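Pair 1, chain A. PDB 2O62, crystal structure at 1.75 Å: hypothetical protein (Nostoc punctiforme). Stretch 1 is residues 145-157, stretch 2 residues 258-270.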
# COMPACT_ATOMS: atom_id res chain seq x y z
N GLY A 145 14.29 -8.24 -13.18
CA GLY A 145 15.47 -8.72 -12.52
C GLY A 145 15.04 -9.56 -11.35
O GLY A 145 13.95 -10.13 -11.37
N GLU A 146 15.88 -9.58 -10.33
CA GLU A 146 15.62 -10.29 -9.09
C GLU A 146 15.78 -9.41 -7.88
O GLU A 146 16.63 -8.56 -7.83
CB GLU A 146 16.59 -11.44 -8.96
CG GLU A 146 16.28 -12.53 -9.95
CD GLU A 146 17.19 -13.74 -9.82
OE1 GLU A 146 17.72 -14.00 -8.70
OE2 GLU A 146 17.39 -14.41 -10.86
N TRP A 147 14.93 -9.67 -6.90
CA TRP A 147 14.79 -8.91 -5.67
C TRP A 147 14.80 -9.90 -4.53
O TRP A 147 14.21 -10.98 -4.65
CB TRP A 147 13.46 -8.14 -5.66
CG TRP A 147 13.32 -7.21 -6.83
CD1 TRP A 147 12.96 -7.52 -8.15
CD2 TRP A 147 13.63 -5.81 -6.82
NE1 TRP A 147 13.02 -6.38 -8.92
CE2 TRP A 147 13.41 -5.32 -8.13
CE3 TRP A 147 14.06 -4.93 -5.82
CZ2 TRP A 147 13.64 -3.98 -8.47
CZ3 TRP A 147 14.27 -3.61 -6.16
CH2 TRP A 147 14.04 -3.14 -7.46
N ARG A 148 15.47 -9.55 -3.44
CA ARG A 148 15.54 -10.42 -2.27
C ARG A 148 15.34 -9.57 -1.04
O ARG A 148 15.90 -8.48 -0.94
CB ARG A 148 16.94 -11.08 -2.15
CG ARG A 148 17.35 -12.09 -3.21
CD ARG A 148 16.69 -13.49 -3.06
NE ARG A 148 17.39 -14.49 -3.89
CZ ARG A 148 17.34 -14.53 -5.23
NH1 ARG A 148 16.63 -13.62 -5.92
NH2 ARG A 148 18.01 -15.48 -5.88
N GLY A 149 14.64 -10.10 -0.05
CA GLY A 149 14.49 -9.41 1.19
C GLY A 149 13.77 -10.20 2.24
O GLY A 149 13.86 -11.42 2.28
N GLN A 150 13.11 -9.47 3.13
CA GLN A 150 12.45 -10.00 4.31
C GLN A 150 11.07 -9.34 4.42
O GLN A 150 10.86 -8.25 3.91
CB GLN A 150 13.25 -9.71 5.59
CG GLN A 150 14.58 -10.42 5.65
CD GLN A 150 15.68 -9.76 4.82
OE1 GLN A 150 15.81 -8.52 4.82
NE2 GLN A 150 16.50 -10.58 4.13
N ALA A 151 10.14 -10.01 5.09
CA ALA A 151 8.79 -9.51 5.31
C ALA A 151 8.49 -9.69 6.77
O ALA A 151 8.91 -10.67 7.34
CB ALA A 151 7.81 -10.30 4.51
N VAL A 152 7.78 -8.74 7.35
CA VAL A 152 7.21 -8.83 8.67
C VAL A 152 5.68 -8.83 8.53
O VAL A 152 5.12 -7.92 7.91
CB VAL A 152 7.57 -7.59 9.51
CG1 VAL A 152 7.04 -7.69 10.95
CG2 VAL A 152 9.08 -7.40 9.54
N THR A 153 5.05 -9.81 9.19
CA THR A 153 3.59 -9.90 9.26
C THR A 153 3.24 -9.63 10.69
O THR A 153 3.74 -10.29 11.64
CB THR A 153 3.03 -11.27 8.77
OG1 THR A 153 3.42 -11.49 7.39
CG2 THR A 153 1.48 -11.28 8.89
N ILE A 154 2.35 -8.66 10.84
CA ILE A 154 1.73 -8.36 12.12
C ILE A 154 0.22 -8.64 12.10
O ILE A 154 -0.40 -8.70 11.05
CB ILE A 154 1.99 -6.89 12.54
CG1 ILE A 154 1.48 -5.91 11.53
CG2 ILE A 154 3.48 -6.66 12.80
CD1 ILE A 154 1.69 -4.46 11.99
N TYR A 155 -0.34 -8.81 13.30
CA TYR A 155 -1.68 -9.37 13.49
C TYR A 155 -2.52 -8.43 14.31
O TYR A 155 -2.02 -7.69 15.11
CB TYR A 155 -1.60 -10.75 14.15
CG TYR A 155 -0.80 -11.69 13.27
CD1 TYR A 155 -1.40 -12.41 12.25
CD2 TYR A 155 0.55 -11.88 13.50
CE1 TYR A 155 -0.66 -13.25 11.43
CE2 TYR A 155 1.30 -12.73 12.70
CZ TYR A 155 0.68 -13.42 11.67
OH TYR A 155 1.40 -14.26 10.85
N ARG A 156 -3.83 -8.51 14.09
CA ARG A 156 -4.77 -7.69 14.83
C ARG A 156 -4.88 -7.97 16.28
O ARG A 156 -5.20 -7.07 17.03
CB ARG A 156 -6.14 -7.85 14.26
CG ARG A 156 -6.27 -7.35 12.89
CD ARG A 156 -7.67 -7.59 12.48
NE ARG A 156 -8.58 -7.09 13.50
CZ ARG A 156 -9.84 -7.49 13.60
NH1 ARG A 156 -10.36 -8.36 12.74
NH2 ARG A 156 -10.61 -7.00 14.57
N ASP A 157 -4.69 -9.23 16.66
CA ASP A 157 -4.67 -9.62 18.05
C ASP A 157 -3.34 -9.28 18.68
O ASP A 157 -3.12 -9.54 19.85
CB ASP A 157 -4.98 -11.12 18.21
CG ASP A 157 -4.19 -12.01 17.26
OD1 ASP A 157 -3.03 -11.68 16.97
OD2 ASP A 157 -4.74 -13.05 16.81
N GLU A 258 -12.97 -11.27 7.10
CA GLU A 258 -12.41 -10.66 8.30
C GLU A 258 -10.97 -10.27 8.02
O GLU A 258 -10.22 -11.06 7.49
CB GLU A 258 -12.40 -11.66 9.49
CG GLU A 258 -13.70 -12.33 9.80
CD GLU A 258 -13.61 -13.67 10.58
OE1 GLU A 258 -12.58 -14.37 10.59
OE2 GLU A 258 -14.64 -14.06 11.19
N TRP A 259 -10.56 -9.03 8.32
CA TRP A 259 -9.18 -8.65 8.29
C TRP A 259 -8.36 -9.47 9.28
O TRP A 259 -8.73 -9.60 10.44
CB TRP A 259 -9.08 -7.17 8.62
CG TRP A 259 -7.70 -6.64 8.59
CD1 TRP A 259 -6.69 -6.97 7.75
CD2 TRP A 259 -7.21 -5.63 9.45
NE1 TRP A 259 -5.56 -6.22 8.04
CE2 TRP A 259 -5.86 -5.39 9.09
CE3 TRP A 259 -7.78 -4.88 10.47
CZ2 TRP A 259 -5.08 -4.43 9.72
CZ3 TRP A 259 -6.98 -3.95 11.14
CH2 TRP A 259 -5.65 -3.75 10.78
N VAL A 260 -7.26 -10.07 8.83
CA VAL A 260 -6.48 -10.91 9.74
C VAL A 260 -5.08 -10.38 10.00
O VAL A 260 -4.56 -10.58 11.09
CB VAL A 260 -6.43 -12.40 9.28
CG1 VAL A 260 -7.83 -12.99 9.36
CG2 VAL A 260 -5.92 -12.54 7.94
N SER A 261 -4.46 -9.72 9.02
CA SER A 261 -3.04 -9.38 9.17
C SER A 261 -2.58 -8.32 8.16
O SER A 261 -3.30 -7.98 7.20
CB SER A 261 -2.20 -10.65 9.07
OG SER A 261 -2.15 -11.12 7.73
N LEU A 262 -1.36 -7.82 8.39
CA LEU A 262 -0.72 -6.85 7.53
C LEU A 262 0.73 -7.21 7.43
O LEU A 262 1.38 -7.54 8.42
CB LEU A 262 -0.85 -5.46 8.14
CG LEU A 262 -0.38 -4.28 7.36
CD1 LEU A 262 -1.30 -4.09 6.20
CD2 LEU A 262 -0.41 -3.01 8.29
N THR A 263 1.23 -7.18 6.20
CA THR A 263 2.61 -7.56 5.90
C THR A 263 3.37 -6.44 5.18
O THR A 263 2.84 -5.81 4.27
CB THR A 263 2.60 -8.82 4.96
OG1 THR A 263 1.95 -9.90 5.66
CG2 THR A 263 4.00 -9.25 4.59
N LEU A 264 4.63 -6.23 5.60
CA LEU A 264 5.53 -5.28 4.95
C LEU A 264 6.80 -5.99 4.52
O LEU A 264 7.51 -6.58 5.32
CB LEU A 264 5.81 -4.10 5.89
CG LEU A 264 6.68 -2.98 5.30
CD1 LEU A 264 6.04 -2.29 4.21
CD2 LEU A 264 6.99 -1.98 6.44
N VAL A 265 7.00 -5.99 3.21
CA VAL A 265 8.16 -6.59 2.55
C VAL A 265 9.16 -5.48 2.21
O VAL A 265 8.78 -4.46 1.66
CB VAL A 265 7.73 -7.22 1.26
CG1 VAL A 265 8.89 -7.88 0.57
CG2 VAL A 265 6.59 -8.21 1.51
N THR A 266 10.42 -5.67 2.55
CA THR A 266 11.47 -4.78 2.07
C THR A 266 12.46 -5.63 1.32
O THR A 266 12.99 -6.58 1.88
CB THR A 266 12.17 -4.08 3.23
OG1 THR A 266 11.19 -3.48 4.09
CG2 THR A 266 13.11 -3.01 2.70
N GLU A 267 12.74 -5.27 0.06
CA GLU A 267 13.54 -6.08 -0.81
C GLU A 267 14.55 -5.22 -1.55
O GLU A 267 14.30 -4.05 -1.82
CB GLU A 267 12.68 -6.72 -1.89
CG GLU A 267 11.60 -7.59 -1.48
CD GLU A 267 10.64 -7.96 -2.65
OE1 GLU A 267 10.16 -7.07 -3.42
OE2 GLU A 267 10.39 -9.17 -2.72
N GLU A 268 15.70 -5.81 -1.89
CA GLU A 268 16.70 -5.13 -2.65
C GLU A 268 16.99 -5.85 -3.94
O GLU A 268 16.81 -7.07 -4.04
CB GLU A 268 17.97 -4.95 -1.80
CG GLU A 268 18.62 -6.23 -1.41
CD GLU A 268 20.02 -5.98 -0.85
OE1 GLU A 268 20.18 -5.03 -0.07
OE2 GLU A 268 20.95 -6.73 -1.23
N ARG A 269 17.40 -5.09 -4.94
CA ARG A 269 17.68 -5.60 -6.26
C ARG A 269 18.99 -6.40 -6.21
O ARG A 269 19.95 -5.94 -5.62
CB ARG A 269 17.79 -4.45 -7.27
CG ARG A 269 17.98 -4.87 -8.71
CD ARG A 269 18.05 -3.61 -9.61
NE ARG A 269 19.17 -2.73 -9.28
CZ ARG A 269 19.44 -1.58 -9.90
NH1 ARG A 269 18.67 -1.16 -10.89
NH2 ARG A 269 20.47 -0.82 -9.52
N VAL A 270 19.01 -7.55 -6.87
CA VAL A 270 20.15 -8.42 -6.91
C VAL A 270 20.99 -8.13 -8.13
O VAL A 270 20.56 -7.85 -9.27
CB VAL A 270 19.72 -9.92 -6.99
CG1 VAL A 270 20.94 -10.81 -7.21
CG2 VAL A 270 19.00 -10.35 -5.76
OXT VAL A 270 22.22 -8.18 -7.98
O HOH W 1 18.38 -7.92 -10.79
O HOH W 2 -5.29 -11.18 13.63

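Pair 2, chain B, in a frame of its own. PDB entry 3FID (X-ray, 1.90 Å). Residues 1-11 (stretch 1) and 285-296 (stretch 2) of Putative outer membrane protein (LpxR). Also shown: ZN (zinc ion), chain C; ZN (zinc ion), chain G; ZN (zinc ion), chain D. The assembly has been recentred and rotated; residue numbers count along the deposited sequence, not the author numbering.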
# COMPACT_ATOMS: atom_id res chain seq x y z
N SER B 1 16.05 -5.57 13.59
CA SER B 1 15.04 -4.48 13.67
C SER B 1 15.20 -3.51 12.53
O SER B 1 16.31 -3.27 12.06
CB SER B 1 15.17 -3.71 14.98
OG SER B 1 14.88 -4.58 16.06
N SER B 2 14.06 -2.97 12.11
CA SER B 2 14.05 -1.93 11.08
C SER B 2 13.09 -0.81 11.46
O SER B 2 12.06 -1.04 12.10
CB SER B 2 13.82 -2.52 9.65
OG SER B 2 12.51 -3.07 9.43
N LEU B 3 13.50 0.41 11.11
CA LEU B 3 12.72 1.63 11.26
C LEU B 3 12.59 2.18 9.82
O LEU B 3 13.60 2.35 9.12
CB LEU B 3 13.50 2.59 12.16
CG LEU B 3 13.03 3.95 12.69
CD1 LEU B 3 12.73 4.91 11.56
CD2 LEU B 3 11.84 3.81 13.61
N ALA B 4 11.36 2.43 9.38
CA ALA B 4 11.15 2.78 7.97
C ALA B 4 10.26 3.99 7.79
O ALA B 4 9.32 4.18 8.57
CB ALA B 4 10.57 1.58 7.20
N ILE B 5 10.55 4.76 6.75
CA ILE B 5 9.69 5.86 6.29
C ILE B 5 9.30 5.49 4.86
O ILE B 5 10.17 5.17 4.05
CB ILE B 5 10.49 7.18 6.18
CG1 ILE B 5 11.35 7.37 7.45
CG2 ILE B 5 9.55 8.39 5.87
CD1 ILE B 5 10.79 8.37 8.46
N SER B 6 8.02 5.59 4.53
CA SER B 6 7.63 5.30 3.15
C SER B 6 6.69 6.39 2.62
O SER B 6 5.76 6.81 3.32
CB SER B 6 6.99 3.92 3.02
OG SER B 6 6.59 3.65 1.66
N VAL B 7 6.97 6.85 1.41
CA VAL B 7 6.17 7.88 0.74
C VAL B 7 5.57 7.24 -0.55
O VAL B 7 6.32 6.69 -1.37
CB VAL B 7 7.04 9.13 0.43
CG1 VAL B 7 6.30 10.19 -0.42
CG2 VAL B 7 7.56 9.77 1.75
N ALA B 8 4.25 7.32 -0.71
CA ALA B 8 3.58 6.87 -1.95
C ALA B 8 3.07 8.10 -2.69
O ALA B 8 2.63 9.05 -2.06
CB ALA B 8 2.44 5.95 -1.65
N ASN B 9 3.18 8.07 -4.01
CA ASN B 9 2.71 9.16 -4.84
C ASN B 9 2.26 8.59 -6.21
O ASN B 9 2.91 7.70 -6.77
CB ASN B 9 3.81 10.21 -5.02
CG ASN B 9 3.27 11.61 -5.36
OD1 ASN B 9 2.23 11.78 -6.01
ND2 ASN B 9 3.99 12.63 -4.91
N ASP B 10 1.15 9.11 -6.73
CA ASP B 10 0.77 8.77 -8.10
C ASP B 10 1.69 9.47 -9.11
O ASP B 10 1.86 8.99 -10.24
CB ASP B 10 -0.73 9.04 -8.38
CG ASP B 10 -1.09 10.50 -8.26
OD1 ASP B 10 -1.71 11.04 -9.17
OD2 ASP B 10 -0.79 11.12 -7.24
N ASP B 11 2.26 10.62 -8.69
CA ASP B 11 3.31 11.30 -9.47
C ASP B 11 4.66 10.66 -9.15
O ASP B 11 5.20 10.82 -8.04
CB ASP B 11 3.33 12.82 -9.15
CG ASP B 11 4.47 13.58 -9.85
OD1 ASP B 11 5.25 13.00 -10.63
OD2 ASP B 11 4.57 14.80 -9.61
N TYR B 285 -5.18 2.20 -12.03
CA TYR B 285 -4.31 3.31 -11.71
C TYR B 285 -2.96 2.84 -11.21
O TYR B 285 -2.85 1.78 -10.60
CB TYR B 285 -4.98 4.25 -10.69
CG TYR B 285 -5.28 3.64 -9.34
CD1 TYR B 285 -6.51 3.04 -9.09
CD2 TYR B 285 -4.36 3.73 -8.28
CE1 TYR B 285 -6.83 2.51 -7.84
CE2 TYR B 285 -4.67 3.20 -6.99
CZ TYR B 285 -5.91 2.59 -6.78
OH TYR B 285 -6.28 2.05 -5.56
N SER B 286 -1.94 3.63 -11.51
CA SER B 286 -0.54 3.29 -11.13
C SER B 286 0.06 4.34 -10.19
O SER B 286 -0.27 5.54 -10.23
CB SER B 286 0.35 3.15 -12.37
OG SER B 286 0.36 4.36 -13.12
N TYR B 287 0.97 3.88 -9.35
CA TYR B 287 1.65 4.77 -8.41
C TYR B 287 2.94 4.10 -7.98
O TYR B 287 3.18 2.90 -8.28
CB TYR B 287 0.75 5.05 -7.19
CG TYR B 287 0.40 3.83 -6.34
CD1 TYR B 287 -0.66 3.00 -6.67
CD2 TYR B 287 1.13 3.53 -5.20
CE1 TYR B 287 -0.98 1.88 -5.87
CE2 TYR B 287 0.84 2.42 -4.40
CZ TYR B 287 -0.20 1.62 -4.73
OH TYR B 287 -0.42 0.56 -3.89
N ILE B 288 3.76 4.85 -7.26
CA ILE B 288 4.97 4.27 -6.69
C ILE B 288 4.99 4.45 -5.19
O ILE B 288 4.28 5.28 -4.64
CB ILE B 288 6.26 4.89 -7.25
CG1 ILE B 288 6.34 6.39 -6.89
CG2 ILE B 288 6.36 4.64 -8.76
CD1 ILE B 288 7.73 6.98 -7.02
N ASN B 289 5.81 3.64 -4.53
CA ASN B 289 6.26 4.01 -3.20
C ASN B 289 7.79 3.94 -3.16
O ASN B 289 8.40 3.10 -3.85
CB ASN B 289 5.53 3.22 -2.07
CG ASN B 289 5.71 1.71 -2.15
OD1 ASN B 289 4.96 1.01 -2.85
ND2 ASN B 289 6.67 1.18 -1.39
N GLY B 290 8.39 4.86 -2.41
CA GLY B 290 9.84 4.87 -2.19
C GLY B 290 10.06 4.85 -0.69
O GLY B 290 9.38 5.56 0.07
N ASP B 291 10.97 3.98 -0.25
CA ASP B 291 11.15 3.77 1.19
C ASP B 291 12.62 3.91 1.60
O ASP B 291 13.54 3.54 0.84
CB ASP B 291 10.64 2.40 1.67
CG ASP B 291 9.47 1.84 0.84
OD1 ASP B 291 8.48 2.54 0.56
OD2 ASP B 291 9.52 0.64 0.51
N ILE B 292 12.82 4.46 2.79
CA ILE B 292 14.16 4.49 3.39
C ILE B 292 14.01 3.70 4.67
O ILE B 292 13.12 3.99 5.47
CB ILE B 292 14.62 5.92 3.73
CG1 ILE B 292 14.75 6.77 2.46
CG2 ILE B 292 15.98 5.88 4.48
CD1 ILE B 292 15.09 8.24 2.75
N THR B 293 14.84 2.66 4.82
CA THR B 293 14.72 1.76 5.94
C THR B 293 16.07 1.68 6.65
O THR B 293 17.10 1.41 6.01
CB THR B 293 14.30 0.37 5.47
OG1 THR B 293 13.13 0.48 4.65
CG2 THR B 293 13.95 -0.52 6.69
N PHE B 294 16.06 1.93 7.95
CA PHE B 294 17.24 1.71 8.77
C PHE B 294 17.07 0.34 9.37
O PHE B 294 16.05 0.04 9.96
CB PHE B 294 17.37 2.83 9.81
CG PHE B 294 17.56 4.17 9.18
CD1 PHE B 294 18.80 4.55 8.68
CD2 PHE B 294 16.47 5.02 9.01
CE1 PHE B 294 18.97 5.78 8.05
CE2 PHE B 294 16.62 6.26 8.38
CZ PHE B 294 17.88 6.65 7.90
N PHE B 295 18.06 -0.52 9.15
CA PHE B 295 17.96 -1.92 9.58
C PHE B 295 19.26 -2.28 10.31
O PHE B 295 20.35 -1.97 9.84
CB PHE B 295 17.66 -2.87 8.40
CG PHE B 295 18.83 -3.11 7.46
CD1 PHE B 295 19.16 -2.19 6.47
CD2 PHE B 295 19.56 -4.31 7.52
CE1 PHE B 295 20.19 -2.42 5.60
CE2 PHE B 295 20.61 -4.55 6.64
CZ PHE B 295 20.92 -3.61 5.66
N PHE B 296 19.11 -2.90 11.47
CA PHE B 296 20.21 -3.01 12.42
C PHE B 296 19.91 -4.11 13.42
O PHE B 296 20.62 -4.29 14.40
CB PHE B 296 20.44 -1.67 13.13
CG PHE B 296 19.15 -0.99 13.56
CD1 PHE B 296 18.53 -0.06 12.73
CD2 PHE B 296 18.56 -1.29 14.78
CE1 PHE B 296 17.33 0.56 13.13
CE2 PHE B 296 17.37 -0.68 15.18
CZ PHE B 296 16.76 0.24 14.35
OXT PHE B 296 18.92 -4.84 13.27
ZN ZN C . 16.58 -5.87 15.85
ZN ZN G . -1.31 12.65 -5.59
ZN ZN D . 14.51 -3.85 17.76
O HOH W 3 1.19 7.35 -12.29

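An antiparallel pair of β-strands fixes the backbone and leaves the side chains to be chosen, and these two pairs illustrate the principle well. Fourteen central residues superpose with an RMSD of 0.6 Å. In pair 1 the N-to-C directions of the strands lie 145° apart, in pair 2 168°, and both ladders alternate hydrogen-bonded with non-hydrogen-bonded positions. Val A152 and Leu A264 exchange two bonds, Val A152 N to Leu A264 O at 3.0 Å and Leu A264 N to Val A152 O at 2.9 Å. The matching Val B7 and Gly B290 do the same, with Val B7 N to Gly B290 O and Gly B290 N to Val B7 O both at 3.0 Å. Between these rungs the CA atoms draw close enough for CA-H...O contacts, such as Ala A151 CA to Leu A264 O at 3.2 Å and Ala B8 CA to Ile B288 O at 3.2 Å.

Non-hydrogen-bonded positions bring neighbouring side chains together on one face, and here the two pairs diverge. Ala A151 matches Ser B6, and Val A265 matches Asp B291. Pair 1 makes an apolar contact there, Ala A151 CB to Val A265 CG2 at 3.9 Å; pair 2 makes a very short hydrogen bond, Ser B6 OG to Asp B291 OD1 at 2.5 Å. Asn B289 ND2 also donates to Asp B291 OD1, at 3.0 Å, so one carboxylate oxygen gathers both donors. One rung along, the polarity reverses. Thr A153 OG1 and Thr A263 OG1 share a hydrogen bond of 2.8 Å, whereas at the matching Ala B8 and Asn B289 the side chains meet at Ala B8 CB and Asn B289 CB, 4.1 Å apart.

Gly A149, matched by Ala B4, shows how local backbone sets the room available. An ideal CB on Gly A149 would lie 1.9 Å from Thr A266 O, a clash, yet Ala B4 CB lies 3.8 Å from Thr B293 OG1. The corresponding CA atoms differ by 1.4 Å after superposition.

Towards the start of the first strand, Trp A147 matches Ser B2 and Arg A269 matches Phe B295. Arg A269 CB lies over the face of the Trp A147 six-membered ring, 4.0 Å from its centroid. The small serine instead packs Ser B2 CB against Phe B295 CB at 4.1 Å and Thr B293 CG2 at 3.6 Å. Glu A146 and Ser B1 also match: Glu A146 OE1 forms a salt bridge with Arg A148 NH1 at 3.0 Å, while Ser B1 OG binds two zinc ions.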